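Local coordinates for probable amidase (Thermus thermophilus, PDB 2DC0), which is a probable member of the amidase family, whose chain folds around one large mixed beta sheet flanked by helices, at residues A152-A156 with L157-L161; D243-E246 with G247-V251. All blocks are in the same frame, centred on the assembly; numbering follows the deposited sequence.

Contact 1: A152-A156 with L157-L161; sequences AVAVA and LGIGL
Val153 and Leu157, one helical turn apart, lie side by side pointing the same way, and CG1 of Val153 meets CD1 of Leu157 at 3.6 Å. Val153 places that methyl with CG1 anti to the backbone N (chi1 174°), beside its carbonyl. CG of Leu157 stays beside its own N and comes to rest 3.3 Å from Val153 O. The second apolar pair bridges the helix end: CB of Ala154 and CB of Ile159 approach to 3.9 Å, with the Ile159 chain running past the Ala154 carbonyl oxygen. Arg27 and Ala28 of helix 17-30 cover Ile159, while Phe31 packs on Leu157.

Backbone bonds define how helix 149-157 stops. Leu157 N still reaches Val153 O at 2.9 Å, a regular helical bond bent to 146° at the hydrogen. Beyond it the chain closes in a Schellman motif. Ile159 N donates to Ala154 O over 2.7 Å, its N tilted 28° from the carbonyl plane, and Gly158 N makes a weak bond of 3.4 Å to Val155 O. Gly158, at positive phi, reverses the chain. The Ala154-Ile159 contact is the apolar pair that commonly accompanies this cap. Ile159 is the centre of an inverse gamma turn, in which Gly160 N bonds weakly to Gly158 O.

Water and arginine take up carbonyls of the helix end and the following loop. One water donates to Val155 O at 2.7 Å and to Gly160 O at 2.8 Å, tying the departing loop to the helix flank. Val155 O also accepts from Arg211, and Leu157 O from Arg27, two positive groups placed where they would probably stabilise the negative end of the helix dipole.

Contact 2: D243-E246 with G247-V251; sequences DFLE and GRLGV
The Arg248 side chain passes the carbonyl oxygen of Phe244: CD of Arg248 lies 3.8 Å from Phe244 O, which sits at the edge of the guanidinium, near its plane. Arg248 is extended from CG to NE, carrying its chain back alongside the helix end.

Leu245 follows with the main link. Its O receives Arg248 N at 2.8 Å, nearly straight at the hydrogen (167°), though the donor stands 39° out of the carbonyl plane. The bond closes a type II beta turn from Leu245 to Arg248, which ends helix 242-245. CB of Arg248 rests 3.6 Å from the same oxygen. On the apolar side, CD2 of Leu245 lies 4.4 Å from CD2 of Leu249, a loose approach; both leucines also touch Arg254 of helix 251-263, and Leu353 and Pro354 help cover them.

Glu246 takes the second position of the turn. Its CG lies anti to N (chi1 -174°), beside the carbonyl carbon, which brings it 3.7 Å from Gly247 N. Gly247 fills the third position at positive phi, as is usual in a type II turn.

One backbone bond and hydrocarbon packing thus join the two segments. Phe244 O could add at most a weak electrostatic attraction for the guanidinium, whose NH1 also lies close to the like charge of Lys375 NZ.

Both contacts are local helix endings in the same amidase chain, and contact 1 is complete in sequence before contact 2 begins. Their centres lie 31 Å apart, with about 19 Å between nearest atoms, so neither touches the other. They serve different regions of the same mixed sheet. Contact 1, the nearer to the chain centre, leads from helix 149-157 toward inner strand 163-166; contact 2 lies toward the far end, where strand 237-240, next to edge strand 270-273, runs into helix 242-245 and on to helix 251-263. Each uses a glycine at positive phi to redirect the chain; contact 1 is buried beside helix 17-30, contact 2 partly buried at the periphery.

Contact 1: A152-A156 with L157-L161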
loop_
_atom_site.group_PDB
_atom_site.type_symbol
_atom_site.label_atom_id
_atom_site.label_comp_id
_atom_site.label_asym_id
_atom_site.label_seq_id
_atom_site.Cartn_x
_atom_site.Cartn_y
_atom_site.Cartn_z
ATOM N N ALA A 152 -8.788 16.491 21.536
ATOM C CA ALA A 152 -7.633 17.376 21.499
ATOM C C ALA A 152 -7.791 18.525 22.502
ATOM O O ALA A 152 -6.851 18.872 23.216
ATOM C CB ALA A 152 -7.443 17.931 20.084
ATOM N N VAL A 153 -8.982 19.109 22.553
ATOM C CA VAL A 153 -9.250 20.210 23.466
ATOM C C VAL A 153 -9.157 19.743 24.918
ATOM O O VAL A 153 -8.624 20.455 25.777
ATOM C CB VAL A 153 -10.653 20.810 23.207
ATOM C CG1 VAL A 153 -10.985 21.862 24.263
ATOM C CG2 VAL A 153 -10.696 21.431 21.816
ATOM N N ALA A 154 -9.672 18.546 25.194
ATOM C CA ALA A 154 -9.623 18.001 26.549
ATOM C C ALA A 154 -8.167 17.858 26.994
ATOM O O ALA A 154 -7.792 18.288 28.089
ATOM C CB ALA A 154 -10.327 16.642 26.592
ATOM N N VAL A 155 -7.346 17.264 26.131
ATOM C CA VAL A 155 -5.926 17.068 26.426
ATOM C C VAL A 155 -5.207 18.409 26.596
ATOM O O VAL A 155 -4.377 18.573 27.493
ATOM C CB VAL A 155 -5.233 16.247 25.302
ATOM C CG1 VAL A 155 -3.725 16.177 25.538
ATOM C CG2 VAL A 155 -5.819 14.842 25.266
ATOM N N ALA A 156 -5.535 19.369 25.740
ATOM C CA ALA A 156 -4.911 20.686 25.815
ATOM C C ALA A 156 -5.248 21.412 27.119
ATOM O O ALA A 156 -4.409 22.113 27.678
ATOM C CB ALA A 156 -5.344 21.534 24.631
ATOM N N LEU A 157 -6.473 21.226 27.599
ATOM C CA LEU A 157 -6.942 21.889 28.808
ATOM C C LEU A 157 -6.730 21.103 30.104
ATOM O O LEU A 157 -7.061 21.585 31.184
ATOM C CB LEU A 157 -8.431 22.245 28.649
ATOM C CG LEU A 157 -8.738 23.245 27.522
ATOM C CD1 LEU A 157 -10.232 23.492 27.411
ATOM C CD2 LEU A 157 -8.005 24.541 27.813
ATOM N N GLY A 158 -6.181 19.899 30.001
ATOM C CA GLY A 158 -5.947 19.106 31.194
ATOM C C GLY A 158 -7.161 18.319 31.656
ATOM O O GLY A 158 -7.197 17.837 32.786
ATOM N N ILE A 159 -8.169 18.202 30.797
ATOM C CA ILE A 159 -9.366 17.433 31.136
ATOM C C ILE A 159 -8.984 15.997 30.797
ATOM O O ILE A 159 -9.345 15.460 29.743
ATOM C CB ILE A 159 -10.577 17.885 30.293
ATOM C CG1 ILE A 159 -10.805 19.391 30.486
ATOM C CG2 ILE A 159 -11.820 17.114 30.713
ATOM C CD1 ILE A 159 -11.728 20.039 29.455
ATOM N N GLY A 160 -8.239 15.376 31.707
ATOM C CA GLY A 160 -7.751 14.031 31.465
ATOM C C GLY A 160 -6.333 14.250 30.974
ATOM O O GLY A 160 -6.033 15.325 30.446
ATOM N N LEU A 161 -5.466 13.254 31.129
ATOM C CA LEU A 161 -4.059 13.369 30.733
ATOM C C LEU A 161 -3.770 13.001 29.274
ATOM O O LEU A 161 -2.713 13.333 28.741
ATOM C CB LEU A 161 -3.195 12.498 31.654
ATOM C CG LEU A 161 -3.217 12.842 33.147
ATOM C CD1 LEU A 161 -2.455 11.777 33.955
ATOM C CD2 LEU A 161 -2.579 14.204 33.340
HETATM O O HOH W 1 -3.914 16.872 29.546
#

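Contact 2: D243-E246 with G247-V251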
loop_
_atom_site.group_PDB
_atom_site.type_symbol
_atom_site.label_atom_id
_atom_site.label_comp_id
_atom_site.label_asym_id
_atom_site.label_seq_id
_atom_site.Cartn_x
_atom_site.Cartn_y
_atom_site.Cartn_z
ATOM N N ASP A 243 7.269 20.643 -3.908
ATOM C CA ASP A 243 6.313 20.678 -5.009
ATOM C C ASP A 243 4.890 20.408 -4.508
ATOM O O ASP A 243 3.939 21.072 -4.925
ATOM C CB ASP A 243 6.725 19.716 -6.159
ATOM C CG ASP A 243 6.862 18.248 -5.729
ATOM O OD1 ASP A 243 6.809 17.929 -4.523
ATOM O OD2 ASP A 243 7.040 17.403 -6.632
ATOM N N PHE A 244 4.754 19.464 -3.580
ATOM C CA PHE A 244 3.452 19.142 -3.004
ATOM C C PHE A 244 2.898 20.333 -2.214
ATOM O O PHE A 244 1.693 20.607 -2.237
ATOM C CB PHE A 244 3.573 17.939 -2.066
ATOM C CG PHE A 244 2.289 17.576 -1.376
ATOM C CD1 PHE A 244 1.248 16.986 -2.082
ATOM C CD2 PHE A 244 2.112 17.848 -0.022
ATOM C CE1 PHE A 244 0.042 16.672 -1.447
ATOM C CE2 PHE A 244 0.911 17.541 0.626
ATOM C CZ PHE A 244 -0.122 16.954 -0.087
ATOM N N LEU A 245 3.779 21.041 -1.516
ATOM C CA LEU A 245 3.374 22.186 -0.689
ATOM C C LEU A 245 3.166 23.489 -1.449
ATOM O O LEU A 245 2.536 24.421 -0.945
ATOM C CB LEU A 245 4.411 22.421 0.412
ATOM C CG LEU A 245 4.557 21.319 1.465
ATOM C CD1 LEU A 245 5.744 21.634 2.366
ATOM C CD2 LEU A 245 3.276 21.212 2.281
ATOM N N GLU A 246 3.702 23.550 -2.658
ATOM C CA GLU A 246 3.587 24.738 -3.486
ATOM C C GLU A 246 2.164 25.300 -3.539
ATOM O O GLU A 246 1.243 24.646 -4.020
ATOM C CB GLU A 246 4.081 24.407 -4.893
ATOM C CG GLU A 246 4.161 25.591 -5.820
ATOM C CD GLU A 246 4.946 25.266 -7.067
ATOM O OE1 GLU A 246 6.187 25.169 -6.976
ATOM O OE2 GLU A 246 4.326 25.090 -8.134
ATOM N N GLY A 247 2.000 26.515 -3.021
ATOM C CA GLY A 247 0.704 27.171 -3.026
ATOM C C GLY A 247 -0.343 26.642 -2.057
ATOM O O GLY A 247 -1.475 27.122 -2.050
ATOM N N ARG A 248 0.015 25.676 -1.221
ATOM C CA ARG A 248 -0.962 25.118 -0.292
ATOM C C ARG A 248 -0.821 25.567 1.159
ATOM O O ARG A 248 -1.527 25.080 2.039
ATOM C CB ARG A 248 -0.948 23.590 -0.380
ATOM C CG ARG A 248 -1.392 23.070 -1.748
ATOM C CD ARG A 248 -1.923 21.649 -1.674
ATOM N NE ARG A 248 -2.319 21.115 -2.978
ATOM C CZ ARG A 248 -3.473 21.361 -3.595
ATOM N NH1 ARG A 248 -4.387 22.149 -3.041
ATOM N NH2 ARG A 248 -3.721 20.803 -4.776
ATOM N N LEU A 249 0.083 26.505 1.409
ATOM C CA LEU A 249 0.288 27.020 2.755
ATOM C C LEU A 249 -0.104 28.490 2.814
ATOM O O LEU A 249 -0.088 29.184 1.798
ATOM C CB LEU A 249 1.761 26.883 3.153
ATOM C CG LEU A 249 2.323 25.465 3.257
ATOM C CD1 LEU A 249 3.791 25.525 3.643
ATOM C CD2 LEU A 249 1.530 24.679 4.283
ATOM N N GLY A 250 -0.476 28.959 4.001
ATOM C CA GLY A 250 -0.803 30.361 4.154
ATOM C C GLY A 250 0.541 31.056 4.308
ATOM O O GLY A 250 1.497 30.441 4.772
ATOM N N VAL A 251 0.629 32.322 3.913
ATOM C CA VAL A 251 1.881 33.081 4.006
ATOM C C VAL A 251 2.621 32.990 5.349
ATOM O O VAL A 251 3.843 32.825 5.370
ATOM C CB VAL A 251 1.643 34.583 3.688
ATOM C CG1 VAL A 251 2.928 35.379 3.908
ATOM C CG2 VAL A 251 1.183 34.739 2.237
#